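Inactive Zymogen C11 Protease (Parabacteroides distasonis, PDB 6MZO) is an inactive zymogen of a clostripain-like C11 protease, a clan CD peptidase that would probably hydrolyse peptide bonds once activated. Local coordinates at residues A[14-19]-A[98-103]; A[49-54]-A[76-81]; A[83-88]-A[94-99]; A[109-114]-A[148-153]; A[141-146]-A[168-173]. All coordinates share one frame; numbering follows the deposited sequence.

Contact 1: residues A[14-19]-A[98-103]; sequences TVLIYF and DKVQKE
Thr14 and Leu16 of strand 14-19 meet Val100 of helix 90-103 in a buried helix-on-sheet contact. The strand lies inside the large mixed sheet, between strands 49-54 and 109-115. The helix covers one face of that sheet, and helix 26-43 covers the other, where Ile17 and Phe19 pack. This three-layer alpha/beta/alpha arrangement is the one expected of a clan CD peptidase. Thr14 and Leu16 are two positions apart on the strand, and both point at the helix.

Val100 meets them with its two branches. Its CG1 methyl goes to Thr14 and its CG2 methyl goes to Leu16. The tighter half is Thr14 CG2 to Val100 CG1, at 3.5 Å. That is closer than usual for two methyl groups, and the two side chains meet at a slant. The other half is looser, with Leu16 CD1 4.3 Å from Val100 CG2.

The torsion of Thr14 splits its two branches between two tasks. OG1 is anti to the carbonyl carbon (chi1 -73°). The same rotation puts the CG2 methyl anti to the backbone N, from where it reaches the valine. The hydroxyl is turned to polar partners instead: OG1 is hydrogen-bonded to the backbone O of Tyr104, just past the helix, and to ND2 of Asn49 on the neighbouring strand.

Thr14 thus shows an apolar methyl to the helix while its buried oxygen is satisfied at the side. The join between the segments is purely apolar. It depends on the fit of branched side chains and has no directional bond to fix its register.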
# COMPACT_ATOMS: atom_id res chain seq x y z
N THR A 14 -7.18 -11.29 14.01
CA THR A 14 -7.63 -9.97 14.40
C THR A 14 -7.13 -8.96 13.37
O THR A 14 -5.96 -9.00 13.05
CB THR A 14 -7.07 -9.57 15.79
OG1 THR A 14 -7.76 -10.31 16.79
CG2 THR A 14 -7.20 -8.12 16.09
N VAL A 15 -8.03 -8.21 12.77
CA VAL A 15 -7.62 -7.16 11.80
C VAL A 15 -7.90 -5.76 12.37
O VAL A 15 -8.96 -5.47 12.93
CB VAL A 15 -8.42 -7.35 10.49
CG1 VAL A 15 -8.10 -6.19 9.48
CG2 VAL A 15 -8.09 -8.70 9.81
N LEU A 16 -6.90 -4.88 12.23
CA LEU A 16 -6.98 -3.46 12.56
C LEU A 16 -7.02 -2.69 11.24
O LEU A 16 -6.16 -2.90 10.38
CB LEU A 16 -5.74 -3.01 13.39
CG LEU A 16 -5.62 -1.46 13.47
CD1 LEU A 16 -6.80 -0.93 14.31
CD2 LEU A 16 -4.24 -1.17 14.12
N ILE A 17 -8.07 -1.87 11.12
CA ILE A 17 -8.14 -0.90 9.99
C ILE A 17 -7.90 0.48 10.61
O ILE A 17 -8.69 0.95 11.46
CB ILE A 17 -9.50 -1.01 9.26
CG1 ILE A 17 -9.82 -2.45 8.83
CG2 ILE A 17 -9.47 0.07 8.08
CD1 ILE A 17 -11.12 -2.56 7.93
N TYR A 18 -6.82 1.12 10.16
CA TYR A 18 -6.33 2.35 10.76
C TYR A 18 -6.45 3.49 9.76
O TYR A 18 -5.80 3.43 8.69
CB TYR A 18 -4.86 2.16 11.16
CG TYR A 18 -4.22 3.27 11.93
CD1 TYR A 18 -3.72 4.38 11.27
CD2 TYR A 18 -4.08 3.18 13.29
CE1 TYR A 18 -3.09 5.44 11.96
CE2 TYR A 18 -3.47 4.19 14.01
CZ TYR A 18 -2.97 5.34 13.33
OH TYR A 18 -2.33 6.33 14.05
N PHE A 19 -7.36 4.42 10.06
CA PHE A 19 -7.58 5.57 9.17
C PHE A 19 -6.81 6.75 9.67
O PHE A 19 -7.20 7.38 10.66
CB PHE A 19 -9.08 5.91 9.10
CG PHE A 19 -9.93 4.88 8.41
CD1 PHE A 19 -10.11 4.97 7.04
CD2 PHE A 19 -10.59 3.83 9.10
CE1 PHE A 19 -10.87 4.06 6.39
CE2 PHE A 19 -11.37 2.91 8.44
CZ PHE A 19 -11.52 3.00 7.05
N ASP A 98 -0.40 -2.36 19.52
CA ASP A 98 -0.13 -3.07 20.74
C ASP A 98 -1.40 -3.29 21.53
O ASP A 98 -1.61 -4.37 22.12
CB ASP A 98 0.88 -2.30 21.63
CG ASP A 98 2.27 -2.32 21.06
OD1 ASP A 98 2.58 -3.17 20.21
OD2 ASP A 98 3.09 -1.48 21.46
N LYS A 99 -2.22 -2.23 21.61
CA LYS A 99 -3.46 -2.36 22.38
C LYS A 99 -4.39 -3.43 21.76
O LYS A 99 -4.97 -4.27 22.46
CB LYS A 99 -4.17 -1.00 22.48
CG LYS A 99 -5.56 -1.13 23.07
CD LYS A 99 -6.17 0.19 23.49
CE LYS A 99 -7.47 -0.05 24.32
NZ LYS A 99 -7.11 -0.49 25.69
N VAL A 100 -4.52 -3.39 20.44
CA VAL A 100 -5.39 -4.35 19.80
C VAL A 100 -4.89 -5.79 20.01
O VAL A 100 -5.69 -6.68 20.22
CB VAL A 100 -5.47 -3.99 18.31
CG1 VAL A 100 -6.05 -5.13 17.49
CG2 VAL A 100 -6.27 -2.68 18.17
N GLN A 101 -3.58 -6.02 19.91
CA GLN A 101 -3.03 -7.37 20.04
C GLN A 101 -3.20 -7.85 21.47
O GLN A 101 -3.49 -9.04 21.72
CB GLN A 101 -1.56 -7.42 19.62
CG GLN A 101 -1.37 -7.31 18.13
CD GLN A 101 0.07 -7.53 17.68
OE1 GLN A 101 1.00 -7.17 18.39
NE2 GLN A 101 0.24 -8.13 16.49
N LYS A 102 -3.05 -6.92 22.42
CA LYS A 102 -3.21 -7.28 23.83
C LYS A 102 -4.67 -7.63 24.18
O LYS A 102 -4.93 -8.58 24.95
CB LYS A 102 -2.68 -6.14 24.70
N GLU A 103 -5.62 -6.90 23.63
CA GLU A 103 -7.02 -7.09 24.03
C GLU A 103 -7.77 -8.05 23.12
O GLU A 103 -8.78 -8.65 23.55
CB GLU A 103 -7.74 -5.76 24.10
CG GLU A 103 -7.00 -4.78 24.97
CD GLU A 103 -7.76 -3.50 25.29
OE1 GLU A 103 -8.85 -3.27 24.73
OE2 GLU A 103 -7.25 -2.71 26.12

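Contact 2: residues A[49-54]-A[76-81]; sequences NLLIYT and IVLETY
Leu51 touches Leu78, and Tyr53 touches Tyr81, although strands 49-54 and 72-80 are not neighbours. Strand 62-69 lies between them in the mixed sheet, and 72-80 is its outermost strand on this side. Tyr81 lies just past the end of that outer strand. The contact therefore spans a whole strand through long side chains. Even the closest backbones are far apart, with Leu51 CA 9.4 Å from Ile76 CA.

A classic beta bulge marks the outer strand: Leu78 and Glu79 both face a single residue of strand 62-69. Leu78 points at the inner strand. Its CD1 meets Leu51 CD1 at 3.5 Å, and the two side chains cross at about a right angle. On Leu51, CG lies anti to the carbonyl carbon (chi1 -80°), and this swings the end of a side chain that starts off obliquely toward the outer strand.

The tyrosines form the second, looser half. Tyr81 CD2 comes to the edge of the Tyr53 ring, near its plane, 4.2 Å from Tyr53 CE1. The Tyr53 ring also stacks with Tyr18, and its OH is hydrogen-bonded to Gln85 OE1, which pins the far end of the ring. Ile96 of helix 90-103 touches both tyrosines, so the pair packs against that helix. Tyr81 is also covered from within its own segment: Glu79 CG sits 3.7 Å above its ring plane, offset toward the rim.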
# COMPACT_ATOMS: atom_id res chain seq x y z
N ASN A 49 -11.80 -10.92 14.88
CA ASN A 49 -12.07 -9.63 15.53
C ASN A 49 -11.76 -8.50 14.61
O ASN A 49 -10.71 -8.52 13.99
CB ASN A 49 -11.23 -9.47 16.79
CG ASN A 49 -11.44 -10.58 17.76
OD1 ASN A 49 -12.58 -10.78 18.23
ND2 ASN A 49 -10.35 -11.36 18.04
N LEU A 50 -12.65 -7.50 14.51
CA LEU A 50 -12.40 -6.36 13.60
C LEU A 50 -12.32 -5.10 14.49
O LEU A 50 -13.32 -4.75 15.13
CB LEU A 50 -13.51 -6.21 12.60
CG LEU A 50 -13.27 -5.04 11.60
CD1 LEU A 50 -11.97 -5.12 10.71
CD2 LEU A 50 -14.51 -4.94 10.78
N LEU A 51 -11.17 -4.42 14.46
CA LEU A 51 -10.93 -3.20 15.21
C LEU A 51 -10.66 -2.08 14.22
O LEU A 51 -10.01 -2.29 13.19
CB LEU A 51 -9.72 -3.38 16.11
CG LEU A 51 -9.93 -4.16 17.44
CD1 LEU A 51 -10.74 -3.22 18.35
CD2 LEU A 51 -10.59 -5.50 17.30
N ILE A 52 -11.20 -0.89 14.52
CA ILE A 52 -11.03 0.32 13.66
C ILE A 52 -10.48 1.44 14.48
O ILE A 52 -10.94 1.65 15.64
CB ILE A 52 -12.39 0.81 13.10
CG1 ILE A 52 -13.26 -0.33 12.63
CG2 ILE A 52 -12.21 1.87 12.00
CD1 ILE A 52 -12.75 -1.07 11.36
N TYR A 53 -9.56 2.20 13.90
CA TYR A 53 -9.07 3.43 14.54
C TYR A 53 -9.40 4.54 13.59
O TYR A 53 -9.09 4.43 12.35
CB TYR A 53 -7.57 3.39 14.78
CG TYR A 53 -6.98 4.69 15.26
CD1 TYR A 53 -6.91 4.98 16.63
CD2 TYR A 53 -6.45 5.62 14.35
CE1 TYR A 53 -6.37 6.18 17.08
CE2 TYR A 53 -5.94 6.83 14.79
CZ TYR A 53 -5.89 7.08 16.15
OH TYR A 53 -5.31 8.27 16.55
N THR A 54 -10.04 5.58 14.11
CA THR A 54 -10.24 6.76 13.29
C THR A 54 -9.78 8.01 13.99
O THR A 54 -9.75 8.08 15.25
CB THR A 54 -11.72 6.97 12.91
OG1 THR A 54 -12.48 7.23 14.11
CG2 THR A 54 -12.33 5.77 12.17
N ILE A 76 -18.57 -0.91 19.29
CA ILE A 76 -18.18 -0.82 20.69
C ILE A 76 -16.99 0.12 20.76
O ILE A 76 -15.87 -0.33 20.41
CB ILE A 76 -17.78 -2.22 21.28
CG1 ILE A 76 -18.98 -3.19 21.27
CG2 ILE A 76 -17.25 -2.14 22.71
CD1 ILE A 76 -18.59 -4.63 21.45
N VAL A 77 -17.23 1.38 21.22
CA VAL A 77 -16.17 2.41 21.22
C VAL A 77 -15.34 2.11 22.42
O VAL A 77 -15.83 2.33 23.56
CB VAL A 77 -16.69 3.89 21.26
CG1 VAL A 77 -15.52 4.92 21.43
CG2 VAL A 77 -17.48 4.25 19.99
N LEU A 78 -14.17 1.53 22.19
CA LEU A 78 -13.26 1.09 23.24
C LEU A 78 -12.52 2.20 23.96
O LEU A 78 -12.59 2.34 25.20
CB LEU A 78 -12.22 0.16 22.69
CG LEU A 78 -12.87 -1.06 22.04
CD1 LEU A 78 -11.80 -1.95 21.46
CD2 LEU A 78 -13.66 -1.85 23.09
N GLU A 79 -11.74 2.95 23.20
CA GLU A 79 -11.01 4.03 23.84
C GLU A 79 -11.16 5.29 23.03
O GLU A 79 -11.14 5.25 21.79
CB GLU A 79 -9.56 3.66 24.04
CG GLU A 79 -8.80 4.74 24.80
CD GLU A 79 -7.54 4.22 25.43
OE1 GLU A 79 -7.02 3.18 24.96
OE2 GLU A 79 -7.07 4.84 26.42
N THR A 80 -11.29 6.41 23.72
CA THR A 80 -11.35 7.69 23.03
C THR A 80 -10.11 8.45 23.51
O THR A 80 -9.95 8.64 24.71
CB THR A 80 -12.64 8.43 23.35
OG1 THR A 80 -13.75 7.73 22.81
CG2 THR A 80 -12.64 9.85 22.77
N TYR A 81 -9.24 8.84 22.59
CA TYR A 81 -7.92 9.35 22.97
C TYR A 81 -7.94 10.87 23.10
O TYR A 81 -8.90 11.50 22.67
CB TYR A 81 -6.89 8.90 21.94
CG TYR A 81 -6.69 7.41 21.98
CD1 TYR A 81 -5.81 6.84 22.89
CD2 TYR A 81 -7.37 6.57 21.10
CE1 TYR A 81 -5.62 5.48 22.94
CE2 TYR A 81 -7.18 5.24 21.11
CZ TYR A 81 -6.31 4.69 22.07
OH TYR A 81 -6.08 3.31 22.13

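Contact 3: residues A[83-88]-A[94-99]; sequences SNQNSA and TQIIDK
The backbone at Gln85 is extended, and it carries the irregular segment 83-88 past Gln95 and Ile96 before an Asx turn at Asn86 bends it. This is the connection from strand 72-80 to helix 90-103, on the face of the mixed sheet that helix 90-103 covers. The loop thus packs back on the helix that it leads into.

Gln85 does the reaching. Its CG is anti to the backbone N (chi1 -179°) and the chain stays extended beyond, which carries the amide out to the helix. Gln95 is also stretched out and comes from the opposite direction. The two amide planes are turned 69° apart. Gln85 NE2 lies 3.9 Å from Gln95 NE2 and 4.1 Å from Gln95 OE1, so the amides meet loosely. The same nitrogen is 4.3 Å from Ile96 CD1, on the buried side of the helix.

The polar hold on Gln85 comes from the sheet, through Tyr53, and is consistent with OE1 facing the tyrosine and NE2 the helix. Beyond the turn, Ser87 O accepts from Tyr18 OH, and Asn86 O is hydrogen-bonded to Thr92 OG1 near the start of the helix.

The Asx turn itself is closed by Ala88 N, which donates to Asn86 OD1 at 3.0 Å with an N-H...O angle of 152°, from well above the carbonyl plane.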
# COMPACT_ATOMS: atom_id res chain seq x y z
N SER A 83 -6.99 14.72 22.18
CA SER A 83 -6.93 15.19 20.80
C SER A 83 -5.50 15.58 20.40
O SER A 83 -5.22 15.81 19.22
CB SER A 83 -7.89 16.35 20.54
OG SER A 83 -7.73 16.82 19.21
N ASN A 84 -4.57 15.60 21.37
CA ASN A 84 -3.16 15.80 21.01
C ASN A 84 -2.47 14.53 20.53
O ASN A 84 -1.27 14.53 20.27
CB ASN A 84 -2.37 16.37 22.18
CG ASN A 84 -2.29 15.43 23.34
OD1 ASN A 84 -3.05 14.47 23.41
ND2 ASN A 84 -1.44 15.74 24.32
N GLN A 85 -3.24 13.46 20.41
CA GLN A 85 -2.71 12.26 19.86
C GLN A 85 -2.57 12.53 18.37
O GLN A 85 -3.54 12.87 17.69
CB GLN A 85 -3.63 11.08 20.14
CG GLN A 85 -3.05 9.80 19.57
CD GLN A 85 -3.95 8.60 19.67
OE1 GLN A 85 -4.99 8.53 19.04
NE2 GLN A 85 -3.52 7.61 20.45
N ASN A 86 -1.35 12.40 17.87
CA ASN A 86 -1.11 12.56 16.43
C ASN A 86 -1.26 11.24 15.68
O ASN A 86 -0.41 10.36 15.79
CB ASN A 86 0.27 13.13 16.19
CG ASN A 86 0.57 13.34 14.73
OD1 ASN A 86 -0.30 13.22 13.87
ND2 ASN A 86 1.82 13.68 14.44
N SER A 87 -2.32 11.12 14.90
CA SER A 87 -2.57 9.86 14.25
C SER A 87 -1.63 9.62 13.08
O SER A 87 -1.49 8.49 12.64
CB SER A 87 -4.02 9.78 13.78
OG SER A 87 -4.26 10.72 12.74
N ALA A 88 -0.94 10.64 12.58
CA ALA A 88 -0.01 10.39 11.46
C ALA A 88 1.39 10.00 11.93
O ALA A 88 2.36 10.03 11.19
CB ALA A 88 0.06 11.61 10.54
N THR A 94 1.86 2.19 16.45
CA THR A 94 2.25 0.96 17.15
C THR A 94 1.63 0.90 18.55
O THR A 94 1.39 -0.18 19.07
CB THR A 94 3.76 0.79 17.21
OG1 THR A 94 4.34 1.85 17.99
CG2 THR A 94 4.35 0.80 15.76
N GLN A 95 1.30 2.05 19.11
CA GLN A 95 0.53 2.11 20.38
C GLN A 95 -0.83 1.41 20.21
O GLN A 95 -1.24 0.58 21.04
CB GLN A 95 0.30 3.54 20.81
CG GLN A 95 -0.60 3.62 22.04
CD GLN A 95 -0.93 5.04 22.43
OE1 GLN A 95 -0.18 5.97 22.09
NE2 GLN A 95 -2.05 5.23 23.14
N ILE A 96 -1.52 1.71 19.10
CA ILE A 96 -2.82 1.15 18.80
C ILE A 96 -2.69 -0.34 18.46
O ILE A 96 -3.49 -1.15 18.94
CB ILE A 96 -3.48 1.89 17.61
CG1 ILE A 96 -3.73 3.38 17.96
CG2 ILE A 96 -4.78 1.19 17.21
CD1 ILE A 96 -4.60 3.65 19.25
N ILE A 97 -1.68 -0.69 17.65
CA ILE A 97 -1.49 -2.12 17.32
C ILE A 97 -1.24 -2.90 18.62
O ILE A 97 -1.80 -4.01 18.84
CB ILE A 97 -0.32 -2.31 16.34
CG1 ILE A 97 -0.68 -1.81 14.98
CG2 ILE A 97 0.05 -3.81 16.25
CD1 ILE A 97 0.54 -1.64 14.11
N ASP A 98 -0.40 -2.36 19.52
CA ASP A 98 -0.13 -3.07 20.74
C ASP A 98 -1.40 -3.29 21.53
O ASP A 98 -1.61 -4.37 22.12
CB ASP A 98 0.88 -2.30 21.63
CG ASP A 98 2.27 -2.32 21.06
OD1 ASP A 98 2.58 -3.17 20.21
OD2 ASP A 98 3.09 -1.48 21.46
N LYS A 99 -2.22 -2.23 21.61
CA LYS A 99 -3.46 -2.36 22.38
C LYS A 99 -4.39 -3.43 21.76
O LYS A 99 -4.97 -4.27 22.46
CB LYS A 99 -4.17 -1.00 22.48
CG LYS A 99 -5.56 -1.13 23.07
CD LYS A 99 -6.17 0.19 23.49
CE LYS A 99 -7.47 -0.05 24.32
NZ LYS A 99 -7.11 -0.49 25.69

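Contact 4: residues A[109-114]-A[148-153]; sequences YGLVLW and SALSKY
Leu111 has CG anti to its backbone nitrogen (chi1 -179°), and Leu150 has CG anti to its carbonyl carbon (chi1 -64°), which points both side chains at each other, tip to tip. This is helix-on-sheet packing in the alpha/beta core. Strand 109-115 is a parallel strand between 14-19 and 155-162, and Leu150 belongs to the C-terminal part of helix 143-150.

Leu150 CD1 does the touching. It lies 3.8 Å from Leu111 CD2 and 4.4 Å from Leu113 CD1. One methyl thus sits against two residues on the same face of the strand. Ile97 of helix 90-103 also touches Leu150, so two helices adjoin here. All three leucines are buried.

The chain then turns back toward the sheet through a type I beta turn, Leu150 to Tyr153. Tyr153 N donates to Leu150 O at 3.0 Å. Ser148 O receives both N and OG of Ser151, from the same face of its plane. Lys152 folds back as well: its CG lies over the centre of the Tyr153 ring, 3.7 Å above the plane. Its NZ donates to Ala149 O at 2.7 Å, in the carbonyl plane on a lone pair.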
# COMPACT_ATOMS: atom_id res chain seq x y z
N TYR A 109 -2.74 -11.92 12.55
CA TYR A 109 -3.17 -10.51 12.50
C TYR A 109 -3.14 -9.98 11.06
O TYR A 109 -2.34 -10.46 10.23
CB TYR A 109 -2.26 -9.60 13.33
CG TYR A 109 -2.29 -10.13 14.75
CD1 TYR A 109 -3.34 -9.83 15.53
CD2 TYR A 109 -1.32 -10.99 15.18
CE1 TYR A 109 -3.48 -10.34 16.86
CE2 TYR A 109 -1.45 -11.55 16.49
CZ TYR A 109 -2.50 -11.19 17.29
OH TYR A 109 -2.60 -11.73 18.57
N GLY A 110 -4.00 -9.00 10.79
CA GLY A 110 -3.83 -8.27 9.52
C GLY A 110 -3.96 -6.78 9.77
O GLY A 110 -4.59 -6.34 10.75
N LEU A 111 -3.39 -5.98 8.83
CA LEU A 111 -3.35 -4.55 9.02
C LEU A 111 -3.83 -3.88 7.71
O LEU A 111 -3.30 -4.28 6.67
CB LEU A 111 -1.90 -4.10 9.39
CG LEU A 111 -1.84 -2.59 9.63
CD1 LEU A 111 -2.62 -2.03 10.84
CD2 LEU A 111 -0.29 -2.30 9.80
N VAL A 112 -4.80 -2.97 7.83
CA VAL A 112 -5.24 -2.10 6.68
C VAL A 112 -4.85 -0.69 7.09
O VAL A 112 -5.23 -0.23 8.18
CB VAL A 112 -6.70 -2.14 6.47
CG1 VAL A 112 -7.11 -1.20 5.34
CG2 VAL A 112 -7.15 -3.61 6.19
N LEU A 113 -4.04 -0.03 6.25
CA LEU A 113 -3.60 1.36 6.58
C LEU A 113 -4.17 2.22 5.52
O LEU A 113 -3.93 1.98 4.31
CB LEU A 113 -2.09 1.48 6.55
CG LEU A 113 -1.34 0.67 7.56
CD1 LEU A 113 0.21 0.97 7.38
CD2 LEU A 113 -1.85 1.06 8.91
N TRP A 114 -5.03 3.13 5.90
CA TRP A 114 -5.69 3.98 4.96
C TRP A 114 -5.09 5.37 5.06
O TRP A 114 -5.07 5.96 6.17
CB TRP A 114 -7.19 4.07 5.29
CG TRP A 114 -8.05 4.80 4.28
CD1 TRP A 114 -8.80 4.24 3.27
CD2 TRP A 114 -8.28 6.21 4.21
NE1 TRP A 114 -9.45 5.22 2.58
CE2 TRP A 114 -9.15 6.43 3.13
CE3 TRP A 114 -7.81 7.29 4.93
CZ2 TRP A 114 -9.56 7.70 2.77
CZ3 TRP A 114 -8.24 8.56 4.58
CH2 TRP A 114 -9.10 8.74 3.51
N SER A 148 10.33 0.64 9.90
CA SER A 148 11.02 0.41 11.14
C SER A 148 10.01 0.15 12.27
O SER A 148 10.18 -0.77 13.08
CB SER A 148 11.97 1.59 11.47
OG SER A 148 12.57 1.34 12.72
N ALA A 149 8.95 0.94 12.29
CA ALA A 149 7.96 0.86 13.37
C ALA A 149 7.25 -0.49 13.33
O ALA A 149 7.02 -1.08 14.40
CB ALA A 149 6.96 1.98 13.25
N LEU A 150 6.98 -1.00 12.12
CA LEU A 150 6.20 -2.25 11.99
C LEU A 150 7.10 -3.47 12.00
O LEU A 150 6.61 -4.60 12.11
CB LEU A 150 5.33 -2.23 10.71
CG LEU A 150 4.23 -1.16 10.64
CD1 LEU A 150 3.32 -1.34 9.37
CD2 LEU A 150 3.43 -1.26 11.96
N SER A 151 8.42 -3.28 11.99
CA SER A 151 9.30 -4.44 11.88
C SER A 151 9.19 -5.41 13.08
O SER A 151 9.51 -6.59 12.92
CB SER A 151 10.77 -4.01 11.69
OG SER A 151 11.25 -3.48 12.91
N LYS A 152 8.70 -4.95 14.24
CA LYS A 152 8.50 -5.80 15.42
C LYS A 152 7.26 -6.69 15.39
O LYS A 152 6.99 -7.45 16.35
CB LYS A 152 8.42 -4.93 16.68
CG LYS A 152 7.24 -3.91 16.68
CD LYS A 152 7.30 -2.97 17.93
CE LYS A 152 6.93 -1.51 17.55
NZ LYS A 152 8.05 -0.76 16.85
N TYR A 153 6.44 -6.54 14.36
CA TYR A 153 5.23 -7.36 14.21
C TYR A 153 5.31 -8.40 13.14
O TYR A 153 6.21 -8.39 12.31
CB TYR A 153 4.01 -6.49 13.88
CG TYR A 153 3.82 -5.39 14.89
CD1 TYR A 153 3.42 -5.69 16.19
CD2 TYR A 153 3.99 -4.06 14.53
CE1 TYR A 153 3.25 -4.69 17.13
CE2 TYR A 153 3.82 -3.06 15.46
CZ TYR A 153 3.45 -3.37 16.76
OH TYR A 153 3.28 -2.35 17.67

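Contact 5: residues A[141-146]-A[168-173]; sequences MEINDL and AEVAYA
Ile143 packs closely on the Glu169 carbonyl and at normal distance on Val170 and Ala173, while the helix flank that carries Asp145 is turned to solvent. The contact joins the first turn of helix 143-150 to the short helix 168-173, which lies in the crossover between the parallel strands 155-162 and 178-183 of the alpha/beta sheet.

One side chain makes the tight part. Ile143 is fully extended through CG1 (chi1 167°, chi2 173°), and its end lies against the backbone of the short helix. CD1 is 3.3 Å from Glu169 O, a close approach of a methyl to a carbonyl oxygen. Around it stand Glu169 CB at 4.1 Å and Val170 CG2 at 4.0 Å. Glu169 gives only its root to Ile143. It is buried, bends at chi2 and leads its carboxylate to other partners inside the protein, where OE2 is hydrogen-bonded to Tyr347 OH and to Tyr334 N.

Toward the outside the contact thins. Asp145 is exposed and takes no part in it. Ala173, partly exposed, adds its CB 3.8 Å from Ile143 CG1.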
# COMPACT_ATOMS: atom_id res chain seq x y z
N MET A 141 3.40 7.91 6.08
CA MET A 141 3.71 6.70 5.32
C MET A 141 5.08 6.76 4.67
O MET A 141 5.38 5.95 3.79
CB MET A 141 2.62 6.42 4.28
CG MET A 141 1.46 5.68 4.92
SD MET A 141 0.72 4.64 3.72
CE MET A 141 -0.76 4.17 4.60
N GLU A 142 5.90 7.68 5.16
CA GLU A 142 7.35 7.68 4.94
C GLU A 142 7.93 6.29 5.18
O GLU A 142 7.85 5.74 6.28
CB GLU A 142 8.06 8.69 5.85
N ILE A 143 8.52 5.75 4.14
CA ILE A 143 8.80 4.33 4.11
C ILE A 143 9.78 3.88 5.24
O ILE A 143 9.47 2.95 5.99
CB ILE A 143 9.26 3.99 2.67
CG1 ILE A 143 9.88 2.60 2.60
CG2 ILE A 143 10.17 5.11 2.12
CD1 ILE A 143 10.19 2.15 1.12
N ASN A 144 10.91 4.60 5.47
CA ASN A 144 11.83 4.06 6.49
C ASN A 144 11.25 4.04 7.92
O ASN A 144 11.47 3.06 8.64
CB ASN A 144 13.15 4.80 6.50
CG ASN A 144 14.02 4.49 5.29
OD1 ASN A 144 13.61 3.84 4.36
ND2 ASN A 144 15.23 5.03 5.28
N ASP A 145 10.55 5.10 8.33
CA ASP A 145 10.04 5.15 9.71
C ASP A 145 8.92 4.14 9.87
O ASP A 145 8.87 3.42 10.88
CB ASP A 145 9.51 6.53 10.07
CG ASP A 145 10.62 7.52 10.24
OD1 ASP A 145 11.77 7.08 10.48
OD2 ASP A 145 10.34 8.74 10.13
N LEU A 146 8.06 4.05 8.86
CA LEU A 146 6.95 3.11 8.96
C LEU A 146 7.42 1.63 9.01
O LEU A 146 6.91 0.83 9.79
CB LEU A 146 5.94 3.31 7.82
CG LEU A 146 4.63 2.49 7.87
CD1 LEU A 146 3.85 2.74 9.15
CD2 LEU A 146 3.78 2.80 6.68
N ALA A 168 8.60 -1.65 -5.73
CA ALA A 168 9.61 -2.56 -5.22
C ALA A 168 10.10 -2.09 -3.90
O ALA A 168 10.40 -2.90 -3.00
CB ALA A 168 10.75 -2.70 -6.18
N GLU A 169 10.31 -0.78 -3.79
CA GLU A 169 10.93 -0.26 -2.60
C GLU A 169 10.12 -0.52 -1.33
O GLU A 169 10.71 -0.84 -0.27
CB GLU A 169 11.15 1.24 -2.71
CG GLU A 169 12.10 1.70 -3.87
CD GLU A 169 11.37 1.88 -5.22
OE1 GLU A 169 10.24 1.42 -5.39
OE2 GLU A 169 12.02 2.49 -6.09
N VAL A 170 8.82 -0.35 -1.46
CA VAL A 170 7.91 -0.66 -0.33
C VAL A 170 7.78 -2.14 -0.10
O VAL A 170 7.81 -2.66 1.07
CB VAL A 170 6.49 0.00 -0.59
CG1 VAL A 170 5.40 -0.60 0.35
CG2 VAL A 170 6.61 1.51 -0.53
N ALA A 171 7.55 -2.91 -1.18
CA ALA A 171 7.41 -4.36 -0.94
C ALA A 171 8.70 -4.90 -0.26
O ALA A 171 8.66 -5.82 0.64
CB ALA A 171 7.16 -5.07 -2.27
N TYR A 172 9.85 -4.34 -0.65
CA TYR A 172 11.09 -4.83 -0.06
C TYR A 172 11.19 -4.40 1.40
O TYR A 172 11.57 -5.21 2.30
CB TYR A 172 12.30 -4.29 -0.84
CG TYR A 172 13.61 -4.91 -0.44
CD1 TYR A 172 13.87 -6.24 -0.73
CD2 TYR A 172 14.62 -4.14 0.09
CE1 TYR A 172 15.14 -6.79 -0.44
CE2 TYR A 172 15.92 -4.69 0.45
CZ TYR A 172 16.12 -6.02 0.11
OH TYR A 172 17.34 -6.51 0.43
N ALA A 173 10.84 -3.15 1.66
CA ALA A 173 11.00 -2.61 3.06
C ALA A 173 10.13 -3.37 4.05
O ALA A 173 10.55 -3.49 5.24
CB ALA A 173 10.64 -1.12 3.12

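How the contacts relate
Contacts 1, 4 and 5 are buried; contacts 2 and 3 are only partly buried. Contacts 1 and 4 are purely apolar across their segments, and contact 5 adds the approach of a methyl to a backbone carbonyl. Helix 90-103 serves both contact 1 and contact 3, facing the sheet in one and its own leading loop in the other. Helix 143-150 likewise serves contacts 4 and 5, at its C-terminal and N-terminal ends. Contacts 1 and 4 pack methyls onto the sheet; contact 2 adds a tyrosine pair, contact 3 a pair of amides. A hydrogen bond, Asp98 OD1 to Tyr153 OH, joins the two helix regions. Contact 5 lies farthest from contact 2, about 26 Å between centres.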